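Local coordinates for ACT domain protein (Streptococcus pneumoniae, PDB 1ZPV) that is of unknown biochemical role but forms a homodimer of ACT domains, a fold that in many proteins serves as a small-molecule-binding regulatory module, at the interface of chains A and B. Residues are numbered along the deposited sequence; one frame, centred on the assembly and turned at random. Chains: chain A/B, ACT domain protein.

The interface of chains A and B. Residues chain A 7, 35-37, 48-50; chain B 40-42, 46.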
# COMPACT_ATOMS: atom_id res chain seq x y z
N ILE A 7 -3.30 -4.20 -7.83
CA ILE A 7 -3.05 -3.09 -6.93
C ILE A 7 -4.04 -3.17 -5.81
O ILE A 7 -5.27 -3.27 -6.05
CB ILE A 7 -3.23 -1.71 -7.61
CG1 ILE A 7 -2.37 -1.57 -8.88
CG2 ILE A 7 -2.90 -0.60 -6.60
CD1 ILE A 7 -3.01 -2.08 -10.18
N ASP A 35 5.73 -3.59 -4.65
CA ASP A 35 5.95 -2.26 -4.04
C ASP A 35 4.86 -2.01 -3.01
O ASP A 35 3.77 -2.60 -3.07
CB ASP A 35 5.96 -1.13 -5.11
CG ASP A 35 6.78 0.11 -4.66
OD1 ASP A 35 7.21 0.16 -3.49
OD2 ASP A 35 7.03 1.01 -5.51
N ILE A 36 5.15 -1.13 -2.07
CA ILE A 36 4.21 -0.81 -1.00
C ILE A 36 4.43 0.63 -0.54
O ILE A 36 5.53 1.16 -0.63
CB ILE A 36 4.36 -1.78 0.17
CG1 ILE A 36 3.30 -1.53 1.27
CG2 ILE A 36 5.84 -1.76 0.69
CD1 ILE A 36 2.82 -2.83 1.91
N SER A 37 3.36 1.28 -0.09
CA SER A 37 3.44 2.66 0.40
C SER A 37 2.37 2.85 1.44
O SER A 37 1.31 2.22 1.36
CB SER A 37 3.17 3.64 -0.74
OG SER A 37 1.85 3.41 -1.23
N MSE A 48 -1.14 1.34 0.10
CA MSE A 48 -1.27 0.72 -1.21
C MSE A 48 -0.13 -0.24 -1.48
O MSE A 48 1.02 -0.01 -1.06
CB MSE A 48 -1.37 1.79 -2.29
CG MSE A 48 -2.64 2.62 -2.18
SE MSE A 48 -2.88 4.00 -3.52
CE MSE A 48 -3.04 2.83 -5.01
N ALA A 49 -0.44 -1.37 -2.10
CA ALA A 49 0.60 -2.36 -2.46
C ALA A 49 0.35 -2.88 -3.88
O ALA A 49 -0.80 -3.02 -4.28
CB ALA A 49 0.58 -3.52 -1.47
N VAL A 50 1.40 -3.06 -4.66
CA VAL A 50 1.28 -3.75 -5.93
C VAL A 50 1.79 -5.16 -5.62
O VAL A 50 2.86 -5.32 -4.99
CB VAL A 50 2.14 -3.08 -7.04
CG1 VAL A 50 2.26 -3.97 -8.32
CG2 VAL A 50 1.57 -1.74 -7.40
N VAL B 40 4.56 7.34 -7.04
CA VAL B 40 4.83 6.23 -7.97
C VAL B 40 4.89 4.94 -7.11
O VAL B 40 5.46 4.93 -6.00
CB VAL B 40 6.14 6.47 -8.82
CG1 VAL B 40 6.37 5.32 -9.84
CG2 VAL B 40 6.06 7.77 -9.55
N LEU B 41 4.25 3.86 -7.59
CA LEU B 41 4.15 2.60 -6.88
C LEU B 41 4.34 1.54 -7.95
O LEU B 41 3.49 1.39 -8.83
CB LEU B 41 2.78 2.46 -6.20
CG LEU B 41 2.51 1.30 -5.26
CD1 LEU B 41 3.22 1.48 -3.96
CD2 LEU B 41 0.97 1.09 -5.06
N ASP B 42 5.48 0.83 -7.91
CA ASP B 42 5.85 -0.08 -9.01
C ASP B 42 5.75 0.72 -10.35
O ASP B 42 6.33 1.79 -10.45
CB ASP B 42 5.01 -1.38 -8.97
CG ASP B 42 5.53 -2.48 -9.91
OD1 ASP B 42 6.57 -3.09 -9.62
OD2 ASP B 42 4.89 -2.73 -10.95
N THR B 46 0.04 6.89 -8.45
CA THR B 46 -1.08 6.81 -7.54
C THR B 46 -1.26 8.12 -6.77
O THR B 46 -0.30 8.84 -6.52
CB THR B 46 -0.90 5.68 -6.53
OG1 THR B 46 0.06 6.08 -5.55
CG2 THR B 46 -0.43 4.37 -7.22
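B:Leu41 and A:Asp35 meet across the dimer interface, and CG of each lies anti to its own backbone N. For B:Leu41, chi1 of -172° sends the isobutyl group over the sheet of chain A. For A:Asp35, chi1 of -154° carries the carboxylate out to the backbone of chain B. The protein carries an ACT domain, belongs to the UPF0237 family and is a homodimer. Strands 32-41 and 44-53 of chain A offer a sheet face here. The end of strand 35-41 of chain B and the loop after it lie against that face.

The two methyls of B:Leu41 divide the work. CD1 sits over strand 32-41, 3.6 Å from A:Ser37 OG, and also touches the backbone of A:Ile36. CD2 turns to strand 44-53 and lies 3.7 Å from A:Met48 CB. The same methyl meets A:Val50 CG2, where the valine and leucine side chains run antiparallel alongside each other. B:Leu41 buries 107 Å², the largest share in this patch.

At the edge of this apolar contact, B:Asp42 N donates to A:Asp35 OD2 at 2.9 Å. The bond is nearly straight, 173° at the hydrogen, and uses the anti lone pair of the carboxylate oxygen. The other oxygen, A:Asp35 OD1, accepts from A:Ile36 N at 2.8 Å. That donor is tilted from the carboxylate plane, and the bond is bent. The two bonds would restrain rotation of the carboxylate. The B:Asp42 side chain lies roughly perpendicular to A:Val50, with its CB against both valine methyls.

On the far side of B:Leu41, A:Met48, a selenomethionine, reaches tip to tip toward B:Thr46. Its chain is extended as far as the selenium and then turns about the CG-SE bond, and CE comes to 3.8 Å from B:Thr46 CG2. The two-fold symmetry repeats each contact with the chains exchanged.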